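Long-range contacts in dehydroquinate synthase (PDB 1UJN), which probably catalyses the conversion of 3-deoxy-D-arabino-heptulosonate 7-phosphate to 3-dehydroquinate with release of phosphate, the second step of the chorismate pathway: residues A[30-35]-A[80-85]; A[239-244]-A[285-290]; A[251-256]-A[281-286]. All coordinates share one frame; numbering follows the deposited sequence.

Interaction 1 (A[30-35]-A[80-85]); sequences PAALLF and KGLPRN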
ATOM      1  N   PRO A  30       0.380 -14.365  15.985  1.00 27.57           N
ATOM      2  CA  PRO A  30      -0.638 -15.093  15.222  1.00 25.44           C
ATOM      3  C   PRO A  30      -0.253 -15.206  13.747  1.00 23.26           C
ATOM      4  O   PRO A  30       0.642 -14.493  13.273  1.00 23.99           O
ATOM      5  CB  PRO A  30      -1.907 -14.268  15.451  1.00 27.77           C
ATOM      6  CG  PRO A  30      -1.670 -13.384  16.639  1.00 29.90           C
ATOM      7  CD  PRO A  30      -0.181 -13.147  16.593  1.00 28.79           C
ATOM      8  N   ALA A  31      -0.916 -16.106  13.026  1.00 22.29           N
ATOM      9  CA  ALA A  31      -0.600 -16.310  11.616  1.00 21.08           C
ATOM     10  C   ALA A  31      -1.731 -16.943  10.820  1.00 21.53           C
ATOM     11  O   ALA A  31      -2.665 -17.523  11.381  1.00 22.03           O
ATOM     12  CB  ALA A  31       0.662 -17.172  11.501  1.00 20.59           C
ATOM     13  N   ALA A  32      -1.633 -16.823   9.500  1.00 19.78           N
ATOM     14  CA  ALA A  32      -2.609 -17.391   8.585  1.00 19.05           C
ATOM     15  C   ALA A  32      -1.808 -17.810   7.361  1.00 19.75           C
ATOM     16  O   ALA A  32      -0.746 -17.244   7.093  1.00 20.02           O
ATOM     17  CB  ALA A  32      -3.660 -16.350   8.210  1.00 18.40           C
ATOM     18  N   LEU A  33      -2.298 -18.802   6.627  1.00 19.58           N
ATOM     19  CA  LEU A  33      -1.575 -19.276   5.458  1.00 18.16           C
ATOM     20  C   LEU A  33      -2.491 -19.345   4.244  1.00 18.92           C
ATOM     21  O   LEU A  33      -3.566 -19.936   4.293  1.00 19.74           O
ATOM     22  CB  LEU A  33      -0.949 -20.654   5.749  1.00 17.41           C
ATOM     23  CG  LEU A  33      -0.001 -21.279   4.713  1.00 18.52           C
ATOM     24  CD1 LEU A  33       0.901 -22.303   5.402  1.00 19.27           C
ATOM     25  CD2 LEU A  33      -0.805 -21.934   3.588  1.00 18.11           C
ATOM     26  N   LEU A  34      -2.050 -18.702   3.165  1.00 19.57           N
ATOM     27  CA  LEU A  34      -2.765 -18.653   1.896  1.00 20.03           C
ATOM     28  C   LEU A  34      -1.986 -19.557   0.936  1.00 21.08           C
ATOM     29  O   LEU A  34      -0.757 -19.454   0.846  1.00 20.88           O
ATOM     30  CB  LEU A  34      -2.762 -17.210   1.377  1.00 21.97           C
ATOM     31  CG  LEU A  34      -3.561 -16.881   0.121  1.00 25.48           C
ATOM     32  CD1 LEU A  34      -5.046 -17.022   0.433  1.00 25.90           C
ATOM     33  CD2 LEU A  34      -3.241 -15.455  -0.346  1.00 26.69           C
ATOM     34  N   PHE A  35      -2.682 -20.428   0.205  1.00 21.18           N
ATOM     35  CA  PHE A  35      -1.990 -21.339  -0.704  1.00 21.36           C
ATOM     36  C   PHE A  35      -2.717 -21.656  -2.010  1.00 22.27           C
ATOM     37  O   PHE A  35      -3.935 -21.551  -2.100  1.00 21.04           O
ATOM     38  CB  PHE A  35      -1.697 -22.660   0.022  1.00 22.47           C
ATOM     39  CG  PHE A  35      -2.937 -23.451   0.379  1.00 24.18           C
ATOM     40  CD1 PHE A  35      -3.439 -24.419  -0.489  1.00 22.87           C
ATOM     41  CD2 PHE A  35      -3.601 -23.222   1.580  1.00 24.29           C
ATOM     42  CE1 PHE A  35      -4.585 -25.150  -0.165  1.00 26.63           C
ATOM     43  CE2 PHE A  35      -4.750 -23.946   1.916  1.00 24.53           C
ATOM     44  CZ  PHE A  35      -5.242 -24.913   1.041  1.00 24.25           C
ATOM     45  N   LYS A  80     -11.274 -13.723  11.177  1.00 36.98           N
ATOM     46  CA  LYS A  80     -10.551 -14.465  12.203  1.00 36.86           C
ATOM     47  C   LYS A  80      -9.995 -13.536  13.285  1.00 37.23           C
ATOM     48  O   LYS A  80      -9.503 -13.969  14.320  1.00 38.52           O
ATOM     49  CB  LYS A  80      -9.406 -15.221  11.528  1.00 38.01           C
ATOM     50  CG  LYS A  80      -9.790 -16.660  11.176  1.00 40.99           C
ATOM     51  CD  LYS A  80      -9.792 -16.907   9.665  1.00 42.53           C
ATOM     52  CE  LYS A  80     -11.173 -17.316   9.141  1.00 44.19           C
ATOM     53  NZ  LYS A  80     -11.311 -18.770   9.202  1.00 46.37           N
ATOM     54  N   GLY A  81     -10.076 -12.232  13.042  1.00 35.10           N
ATOM     55  CA  GLY A  81      -9.588 -11.270  14.007  1.00 33.45           C
ATOM     56  C   GLY A  81      -8.076 -11.177  14.090  1.00 32.53           C
ATOM     57  O   GLY A  81      -7.536 -10.813  15.129  1.00 33.55           O
ATOM     58  N   LEU A  82      -7.384 -11.501  13.003  1.00 31.15           N
ATOM     59  CA  LEU A  82      -5.923 -11.431  13.010  1.00 30.52           C
ATOM     60  C   LEU A  82      -5.445 -10.003  13.240  1.00 28.31           C
ATOM     61  O   LEU A  82      -5.856  -9.082  12.537  1.00 26.46           O
ATOM     62  CB  LEU A  82      -5.345 -11.971  11.700  1.00 32.79           C
ATOM     63  CG  LEU A  82      -5.321 -13.499  11.588  1.00 38.18           C
ATOM     64  CD1 LEU A  82      -4.798 -13.907  10.225  1.00 39.43           C
ATOM     65  CD2 LEU A  82      -4.440 -14.077  12.687  1.00 38.24           C
ATOM     66  N   PRO A  83      -4.571  -9.805  14.242  1.00 27.19           N
ATOM     67  CA  PRO A  83      -4.018  -8.496  14.596  1.00 27.11           C
ATOM     68  C   PRO A  83      -2.837  -8.049  13.740  1.00 25.39           C
ATOM     69  O   PRO A  83      -2.349  -8.789  12.886  1.00 23.89           O
ATOM     70  CB  PRO A  83      -3.648  -8.672  16.065  1.00 27.80           C
ATOM     71  CG  PRO A  83      -3.193 -10.089  16.107  1.00 27.41           C
ATOM     72  CD  PRO A  83      -4.206 -10.816  15.254  1.00 29.09           C
ATOM     73  N   ARG A  84      -2.377  -6.829  13.996  1.00 24.78           N
ATOM     74  CA  ARG A  84      -1.283  -6.200  13.242  1.00 25.88           C
ATOM     75  C   ARG A  84       0.061  -6.942  13.387  1.00 25.14           C
ATOM     76  O   ARG A  84       0.971  -6.797  12.582  1.00 24.34           O
ATOM     77  CB  ARG A  84      -1.137  -4.757  13.727  1.00 29.88           C
ATOM     78  CG  ARG A  84      -0.560  -3.840  12.649  1.00 37.66           C
ATOM     79  CD  ARG A  84      -0.518  -2.375  13.100  1.00 42.38           C
ATOM     80  NE  ARG A  84       0.678  -1.709  12.573  1.00 47.36           N
ATOM     81  CZ  ARG A  84       0.665  -0.364  12.524  1.00 49.35           C
ATOM     82  NH1 ARG A  84      -0.393   0.307  12.944  1.00 51.30           N
ATOM     83  NH2 ARG A  84       1.731   0.290  12.054  1.00 49.46           N
ATOM     84  N   ASN A  85       0.227  -7.748  14.434  1.00 25.22           N
ATOM     85  CA  ASN A  85       1.489  -8.466  14.601  1.00 25.82           C
ATOM     86  C   ASN A  85       1.399  -9.865  13.998  1.00 24.15           C
ATOM     87  O   ASN A  85       2.263 -10.713  14.232  1.00 24.13           O
ATOM     88  CB  ASN A  85       1.889  -8.541  16.082  1.00 26.67           C
ATOM     89  CG  ASN A  85       0.953  -9.402  16.905  1.00 29.90           C
ATOM     90  OD1 ASN A  85      -0.265  -9.335  16.757  1.00 32.56           O
ATOM     91  ND2 ASN A  85       1.523 -10.204  17.798  1.00 32.32           N
TER
HETATM   92  O   HOH W   1       3.070 -13.448  13.657  1.00 25.52           O

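Interaction 2 (A[239-244]-A[285-290]); sequences AQTRHA and PLPPLA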
ATOM      1  N   ALA A 239       0.279  -9.512 -25.142  1.00 30.07           N
ATOM      2  CA  ALA A 239      -0.924  -8.724 -25.382  1.00 31.91           C
ATOM      3  C   ALA A 239      -1.659  -9.172 -26.642  1.00 31.51           C
ATOM      4  O   ALA A 239      -2.886  -9.308 -26.643  1.00 29.77           O
ATOM      5  CB  ALA A 239      -0.566  -7.242 -25.481  1.00 32.89           C
ATOM      6  N   GLN A 240      -0.909  -9.406 -27.713  1.00 31.18           N
ATOM      7  CA  GLN A 240      -1.518  -9.829 -28.968  1.00 31.29           C
ATOM      8  C   GLN A 240      -2.176 -11.202 -28.875  1.00 31.34           C
ATOM      9  O   GLN A 240      -3.180 -11.462 -29.544  1.00 32.01           O
ATOM     10  CB  GLN A 240      -0.485  -9.854 -30.086  1.00 32.92           C
ATOM     11  CG  GLN A 240      -1.102 -10.153 -31.443  1.00 38.75           C
ATOM     12  CD  GLN A 240      -0.162 -10.892 -32.362  1.00 41.43           C
ATOM     13  OE1 GLN A 240       0.970 -11.203 -31.986  1.00 44.17           O
ATOM     14  NE2 GLN A 240      -0.618 -11.173 -33.580  1.00 43.27           N
ATOM     15  N   THR A 241      -1.614 -12.082 -28.055  1.00 29.17           N
ATOM     16  CA  THR A 241      -2.165 -13.427 -27.893  1.00 28.79           C
ATOM     17  C   THR A 241      -3.257 -13.459 -26.829  1.00 31.24           C
ATOM     18  O   THR A 241      -3.724 -14.532 -26.438  1.00 29.54           O
ATOM     19  CB  THR A 241      -1.071 -14.435 -27.486  1.00 27.47           C
ATOM     20  OG1 THR A 241      -0.525 -14.066 -26.211  1.00 26.70           O
ATOM     21  CG2 THR A 241       0.039 -14.457 -28.518  1.00 25.04           C
ATOM     22  N   ARG A 242      -3.667 -12.281 -26.366  1.00 31.91           N
ATOM     23  CA  ARG A 242      -4.694 -12.193 -25.338  1.00 36.12           C
ATOM     24  C   ARG A 242      -4.219 -12.907 -24.085  1.00 37.30           C
ATOM     25  O   ARG A 242      -5.019 -13.446 -23.317  1.00 38.38           O
ATOM     26  CB  ARG A 242      -6.002 -12.810 -25.831  1.00 38.61           C
ATOM     27  CG  ARG A 242      -6.925 -11.825 -26.519  1.00 44.25           C
ATOM     28  CD  ARG A 242      -6.232 -11.074 -27.642  1.00 45.81           C
ATOM     29  NE  ARG A 242      -6.975  -9.872 -28.009  1.00 50.54           N
ATOM     30  CZ  ARG A 242      -7.277  -8.892 -27.162  1.00 52.83           C
ATOM     31  NH1 ARG A 242      -6.898  -8.963 -25.891  1.00 54.18           N
ATOM     32  NH2 ARG A 242      -7.962  -7.834 -27.582  1.00 53.47           N
ATOM     33  N   HIS A 243      -2.903 -12.920 -23.907  1.00 37.07           N
ATOM     34  CA  HIS A 243      -2.262 -13.531 -22.754  1.00 36.71           C
ATOM     35  C   HIS A 243      -2.285 -15.051 -22.726  1.00 35.77           C
ATOM     36  O   HIS A 243      -2.064 -15.665 -21.682  1.00 35.58           O
ATOM     37  CB  HIS A 243      -2.870 -12.938 -21.484  1.00 38.81           C
ATOM     38  CG  HIS A 243      -2.751 -11.449 -21.422  1.00 41.27           C
ATOM     39  ND1 HIS A 243      -3.816 -10.609 -21.662  1.00 44.00           N
ATOM     40  CD2 HIS A 243      -1.723 -10.652 -21.046  1.00 41.28           C
ATOM     41  CE1 HIS A 243      -3.452  -9.360 -21.431  1.00 44.59           C
ATOM     42  NE2 HIS A 243      -2.186  -9.359 -21.054  1.00 44.39           N
ATOM     43  N   ALA A 244      -2.542 -15.662 -23.879  1.00 32.92           N
ATOM     44  CA  ALA A 244      -2.541 -17.114 -23.962  1.00 32.04           C
ATOM     45  C   ALA A 244      -1.082 -17.566 -23.886  1.00 31.48           C
ATOM     46  O   ALA A 244      -0.775 -18.622 -23.337  1.00 33.33           O
ATOM     47  CB  ALA A 244      -3.171 -17.570 -25.278  1.00 33.41           C
ATOM     48  N   PRO A 285       3.848 -22.130 -30.813  1.00 33.90           N
ATOM     49  CA  PRO A 285       3.897 -21.360 -32.058  1.00 33.11           C
ATOM     50  C   PRO A 285       3.080 -20.076 -31.960  1.00 30.84           C
ATOM     51  O   PRO A 285       2.037 -20.043 -31.312  1.00 31.17           O
ATOM     52  CB  PRO A 285       3.334 -22.336 -33.085  1.00 35.06           C
ATOM     53  CG  PRO A 285       3.839 -23.656 -32.573  1.00 36.54           C
ATOM     54  CD  PRO A 285       3.542 -23.547 -31.089  1.00 36.18           C
ATOM     55  N   LEU A 286       3.564 -19.026 -32.616  1.00 30.03           N
ATOM     56  CA  LEU A 286       2.904 -17.727 -32.595  1.00 28.76           C
ATOM     57  C   LEU A 286       1.980 -17.495 -33.782  1.00 30.22           C
ATOM     58  O   LEU A 286       2.131 -18.117 -34.833  1.00 31.40           O
ATOM     59  CB  LEU A 286       3.955 -16.613 -32.577  1.00 26.79           C
ATOM     60  CG  LEU A 286       4.939 -16.599 -31.407  1.00 27.50           C
ATOM     61  CD1 LEU A 286       5.986 -15.504 -31.632  1.00 26.26           C
ATOM     62  CD2 LEU A 286       4.173 -16.366 -30.109  1.00 25.31           C
ATOM     63  N   PRO A 287       1.004 -16.586 -33.624  1.00 31.08           N
ATOM     64  CA  PRO A 287       0.053 -16.260 -34.690  1.00 32.27           C
ATOM     65  C   PRO A 287       0.738 -15.279 -35.639  1.00 35.33           C
ATOM     66  O   PRO A 287       1.671 -14.583 -35.244  1.00 34.84           O
ATOM     67  CB  PRO A 287      -1.090 -15.611 -33.932  1.00 32.56           C
ATOM     68  CG  PRO A 287      -0.366 -14.862 -32.853  1.00 30.34           C
ATOM     69  CD  PRO A 287       0.657 -15.877 -32.378  1.00 31.32           C
ATOM     70  N   PRO A 288       0.290 -15.213 -36.900  1.00 37.11           N
ATOM     71  CA  PRO A 288       0.944 -14.272 -37.812  1.00 39.64           C
ATOM     72  C   PRO A 288       0.977 -12.866 -37.231  1.00 40.97           C
ATOM     73  O   PRO A 288       0.024 -12.420 -36.588  1.00 40.12           O
ATOM     74  CB  PRO A 288       0.106 -14.380 -39.089  1.00 40.27           C
ATOM     75  CG  PRO A 288      -1.236 -14.867 -38.597  1.00 40.07           C
ATOM     76  CD  PRO A 288      -0.856 -15.874 -37.548  1.00 37.39           C
ATOM     77  N   LEU A 289       2.088 -12.175 -37.447  1.00 42.57           N
ATOM     78  CA  LEU A 289       2.254 -10.827 -36.930  1.00 45.10           C
ATOM     79  C   LEU A 289       3.063  -9.956 -37.888  1.00 46.45           C
ATOM     80  O   LEU A 289       4.058 -10.397 -38.458  1.00 46.66           O
ATOM     81  CB  LEU A 289       2.930 -10.891 -35.556  1.00 46.39           C
ATOM     82  CG  LEU A 289       3.804 -12.129 -35.317  1.00 48.29           C
ATOM     83  CD1 LEU A 289       5.004 -12.113 -36.257  1.00 48.41           C
ATOM     84  CD2 LEU A 289       4.259 -12.166 -33.866  1.00 49.26           C
ATOM     85  N   ALA A 290       2.613  -8.722 -38.073  1.00 47.74           N
ATOM     86  CA  ALA A 290       3.294  -7.786 -38.956  1.00 49.13           C
ATOM     87  C   ALA A 290       3.894  -6.673 -38.114  1.00 50.34           C
ATOM     88  O   ALA A 290       3.377  -6.345 -37.048  1.00 50.65           O
ATOM     89  CB  ALA A 290       2.311  -7.210 -39.964  1.00 48.62           C
TER

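Interaction 3 (A[251-256]-A[281-286]); sequences VAYGLL and LSPPPL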
ATOM      1  N   VAL A 251       9.093 -14.081 -23.003  1.00 24.98           N
ATOM      2  CA  VAL A 251      10.424 -13.560 -22.726  1.00 25.56           C
ATOM      3  C   VAL A 251      11.449 -14.228 -23.635  1.00 24.35           C
ATOM      4  O   VAL A 251      12.324 -13.557 -24.186  1.00 24.94           O
ATOM      5  CB  VAL A 251      10.827 -13.797 -21.259  1.00 28.61           C
ATOM      6  CG1 VAL A 251      12.302 -13.439 -21.058  1.00 29.95           C
ATOM      7  CG2 VAL A 251       9.952 -12.945 -20.343  1.00 27.84           C
ATOM      8  N   ALA A 252      11.338 -15.543 -23.799  1.00 23.10           N
ATOM      9  CA  ALA A 252      12.268 -16.277 -24.651  1.00 23.24           C
ATOM     10  C   ALA A 252      12.250 -15.701 -26.065  1.00 21.97           C
ATOM     11  O   ALA A 252      13.306 -15.503 -26.680  1.00 20.68           O
ATOM     12  CB  ALA A 252      11.902 -17.754 -24.680  1.00 21.32           C
ATOM     13  N   TYR A 253      11.047 -15.439 -26.574  1.00 21.08           N
ATOM     14  CA  TYR A 253      10.887 -14.866 -27.910  1.00 19.95           C
ATOM     15  C   TYR A 253      11.505 -13.468 -27.949  1.00 20.27           C
ATOM     16  O   TYR A 253      12.135 -13.088 -28.934  1.00 21.42           O
ATOM     17  CB  TYR A 253       9.400 -14.776 -28.284  1.00 21.06           C
ATOM     18  CG  TYR A 253       8.796 -16.075 -28.775  1.00 22.53           C
ATOM     19  CD1 TYR A 253       7.639 -16.597 -28.190  1.00 23.52           C
ATOM     20  CD2 TYR A 253       9.355 -16.759 -29.851  1.00 24.60           C
ATOM     21  CE1 TYR A 253       7.054 -17.768 -28.675  1.00 23.49           C
ATOM     22  CE2 TYR A 253       8.778 -17.928 -30.343  1.00 25.42           C
ATOM     23  CZ  TYR A 253       7.627 -18.424 -29.752  1.00 25.08           C
ATOM     24  OH  TYR A 253       7.044 -19.562 -30.262  1.00 27.27           O
ATOM     25  N   GLY A 254      11.321 -12.713 -26.868  1.00 19.73           N
ATOM     26  CA  GLY A 254      11.867 -11.368 -26.785  1.00 19.70           C
ATOM     27  C   GLY A 254      13.386 -11.380 -26.732  1.00 22.01           C
ATOM     28  O   GLY A 254      14.041 -10.459 -27.224  1.00 22.02           O
ATOM     29  N   LEU A 255      13.948 -12.430 -26.139  1.00 21.12           N
ATOM     30  CA  LEU A 255      15.401 -12.560 -26.042  1.00 22.05           C
ATOM     31  C   LEU A 255      16.021 -12.757 -27.419  1.00 22.81           C
ATOM     32  O   LEU A 255      17.117 -12.259 -27.696  1.00 22.97           O
ATOM     33  CB  LEU A 255      15.771 -13.732 -25.135  1.00 22.92           C
ATOM     34  CG  LEU A 255      15.417 -13.526 -23.660  1.00 23.63           C
ATOM     35  CD1 LEU A 255      15.813 -14.756 -22.859  1.00 26.55           C
ATOM     36  CD2 LEU A 255      16.140 -12.300 -23.135  1.00 26.61           C
ATOM     37  N   LEU A 256      15.324 -13.491 -28.281  1.00 23.17           N
ATOM     38  CA  LEU A 256      15.822 -13.711 -29.632  1.00 23.84           C
ATOM     39  C   LEU A 256      15.837 -12.369 -30.364  1.00 24.58           C
ATOM     40  O   LEU A 256      16.794 -12.042 -31.073  1.00 22.58           O
ATOM     41  CB  LEU A 256      14.930 -14.700 -30.383  1.00 25.19           C
ATOM     42  CG  LEU A 256      15.316 -14.955 -31.844  1.00 26.48           C
ATOM     43  CD1 LEU A 256      16.718 -15.538 -31.904  1.00 27.43           C
ATOM     44  CD2 LEU A 256      14.320 -15.901 -32.484  1.00 27.08           C
ATOM     45  N   LEU A 281      13.341 -25.170 -24.979  1.00 33.97           N
ATOM     46  CA  LEU A 281      12.096 -24.660 -24.419  1.00 33.55           C
ATOM     47  C   LEU A 281      10.832 -25.143 -25.127  1.00 34.16           C
ATOM     48  O   LEU A 281       9.828 -25.440 -24.476  1.00 33.91           O
ATOM     49  CB  LEU A 281      12.124 -23.129 -24.417  1.00 31.92           C
ATOM     50  CG  LEU A 281      11.021 -22.397 -23.655  1.00 33.67           C
ATOM     51  CD1 LEU A 281      11.113 -22.735 -22.175  1.00 31.13           C
ATOM     52  CD2 LEU A 281      11.169 -20.894 -23.865  1.00 32.63           C
ATOM     53  N   SER A 282      10.888 -25.221 -26.455  1.00 34.82           N
ATOM     54  CA  SER A 282       9.744 -25.639 -27.261  1.00 35.76           C
ATOM     55  C   SER A 282       8.541 -24.745 -26.975  1.00 36.02           C
ATOM     56  O   SER A 282       7.480 -25.223 -26.562  1.00 36.44           O
ATOM     57  CB  SER A 282       9.379 -27.100 -26.977  1.00 38.22           C
ATOM     58  OG  SER A 282      10.352 -27.978 -27.514  1.00 41.55           O
ATOM     59  N   PRO A 283       8.695 -23.429 -27.194  1.00 34.93           N
ATOM     60  CA  PRO A 283       7.612 -22.471 -26.956  1.00 33.74           C
ATOM     61  C   PRO A 283       6.444 -22.697 -27.914  1.00 33.83           C
ATOM     62  O   PRO A 283       6.623 -23.215 -29.015  1.00 33.85           O
ATOM     63  CB  PRO A 283       8.293 -21.125 -27.187  1.00 33.99           C
ATOM     64  CG  PRO A 283       9.278 -21.444 -28.269  1.00 32.99           C
ATOM     65  CD  PRO A 283       9.870 -22.752 -27.778  1.00 34.67           C
ATOM     66  N   PRO A 284       5.227 -22.314 -27.505  1.00 34.64           N
ATOM     67  CA  PRO A 284       4.084 -22.511 -28.402  1.00 34.26           C
ATOM     68  C   PRO A 284       4.182 -21.600 -29.625  1.00 34.85           C
ATOM     69  O   PRO A 284       4.575 -20.434 -29.512  1.00 31.86           O
ATOM     70  CB  PRO A 284       2.888 -22.177 -27.513  1.00 35.59           C
ATOM     71  CG  PRO A 284       3.443 -21.152 -26.569  1.00 36.90           C
ATOM     72  CD  PRO A 284       4.801 -21.724 -26.223  1.00 35.08           C
ATOM     73  N   PRO A 285       3.848 -22.130 -30.813  1.00 33.90           N
ATOM     74  CA  PRO A 285       3.897 -21.360 -32.058  1.00 33.11           C
ATOM     75  C   PRO A 285       3.080 -20.076 -31.960  1.00 30.84           C
ATOM     76  O   PRO A 285       2.037 -20.043 -31.312  1.00 31.17           O
ATOM     77  CB  PRO A 285       3.334 -22.336 -33.085  1.00 35.06           C
ATOM     78  CG  PRO A 285       3.839 -23.656 -32.573  1.00 36.54           C
ATOM     79  CD  PRO A 285       3.542 -23.547 -31.089  1.00 36.18           C
ATOM     80  N   LEU A 286       3.564 -19.026 -32.616  1.00 30.03           N
ATOM     81  CA  LEU A 286       2.904 -17.727 -32.595  1.00 28.76           C
ATOM     82  C   LEU A 286       1.980 -17.495 -33.782  1.00 30.22           C
ATOM     83  O   LEU A 286       2.131 -18.117 -34.833  1.00 31.40           O
ATOM     84  CB  LEU A 286       3.955 -16.613 -32.577  1.00 26.79           C
ATOM     85  CG  LEU A 286       4.939 -16.599 -31.407  1.00 27.50           C
ATOM     86  CD1 LEU A 286       5.986 -15.504 -31.632  1.00 26.26           C
ATOM     87  CD2 LEU A 286       4.173 -16.366 -30.109  1.00 25.31           C
TER

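Interaction 1 (A[30-35]-A[80-85])
L82 and P30 meet where the start of strand 31-36 passes the loop that follows helix 67-80. The forked end of L82 fits against the shallow hollow between P30 and A32, two alternate residues on the same face of the strand. CD1 reaches the methyl of A32, with CD1 to A32 CB at 3.4 Å, tighter than usual carbon contact, while CD2 rests against the ring of P30, 3.8 Å from P30 CB, and comes close to the backbone N of A31. The layout is that of a Rossmann-like N-terminal domain: strand 31-36 lies in the parallel part of the sheet, and 80-85 leads from a helix, closed by a Schellman motif at G81, into the adjacent strand 87-92. P30 is the larger bump on the strand side, its ring set into a hollow formed by L82 CD2, the P83 ring and the N85 amide. Its CG meets P83 CG at 3.7 Å, the two rings crossing obliquely, and its CD lies 3.6 Å from N85 ND2, the two side chains at about a right angle. A water spans the backbones beside this proline, donating to P30 O at 2.7 Å and to N85 O at 2.9 Å. Y107 hydrogen-bonds through its OH to L82 O.

Interaction 2 (A[239-244]-A[285-290])
Q240 reaches from the last turn of helix 231-240 to the proline-rich segment 285-290, where its amide meets P287, P288 and L289. From CB, which points toward that segment, the chain runs to a CG anti to the backbone N (chi1 -174°), then bends at chi2 on the way to the amide. CD comes to 4.0 Å from P287 CG, as the glutamine and the proline side chains slide past each other in opposite directions. Both amide atoms also lie against P287 CG, NE2 the nearer at 3.8 Å. Beyond that, OE1 faces L289 CD2 at 3.9 Å, and NE2 gives a weak hydrogen bond to P288 O, 3.3 Å long and bent to 142° at the hydrogen. Just behind Q240 the helix ends in a Schellman motif with R242, at positive phi, as its C-prime residue, and a type I' turn carries the chain from T241 to A244. T241 adds a looser touch, its CG2 standing 4.2 Å from P287 CD. Its hydroxyl is hydrogen-bonded to the carbonyl oxygens of L237 and E238 and to the backbone N of L245. On the far segment, L289 also packs on F334 and W337 of helix 327-342, part of the mainly helical C-terminal domain.

Interaction 3 (A[251-256]-A[281-286])
Y253 projects from helix 247-264 toward the P283-P284-P285 run after helix 271-281, and its one polar contact between the two segments is a hydrogen bond from OH to P284 O, 2.7 Å long. The carbonyl oxygen lies at the ring edge, in the ring plane, but the hydroxyl stands well above the carbonyl plane, 53° out of it, with a C=O...O angle of 124°.

Over one ring face sits L286. Its CD1 makes a CH-pi contact 3.7 Å from the Y253 ring centroid and almost on the normal, while its CD2 reaches Y253 CE1 at 3.5 Å; the two side chains meet tip to tip.

Apolar contacts make up the rest. P283 CG packs obliquely against the tyrosine, 3.7 Å from Y253 CZ. Next to Y253 in the helix, A252 CB meets L281 CD2 at 3.3 Å, a tight pair that joins helix 247-264 to the end of helix 271-281 within the helical C-terminal domain. L341 and L346 also touch the tyrosine side chain. An alanine in place of Y253 would probably leave P284 O without this donor and open a gap beneath L286.

With apolar side chains packed on the ring, the bond to P284 O gives the hydroxyl of this buried tyrosine a backbone acceptor and, together with L286 on the face, is likely to fix the rotation of the ring.

Interactions 2 and 3 are neighbours, their centres 11 Å apart, and share P285 and L286: the loop after helix 271-281 meets helix 247-264 first, then continues to the end of helix 231-240. Both belong to the C-terminal domain and lie near the predicted zinc site of E173, H231 and H247. The side chain of A252 is about 9 Å from that of E173, and that of T241 about 10 Å from that of H247 and likewise from that of K140, predicted to bind NAD(+). Interaction 1 stands apart in the N-terminal domain, its centre 40 Å from that of interaction 3, on the opposite side of the chain's centre, and away from the annotated sites.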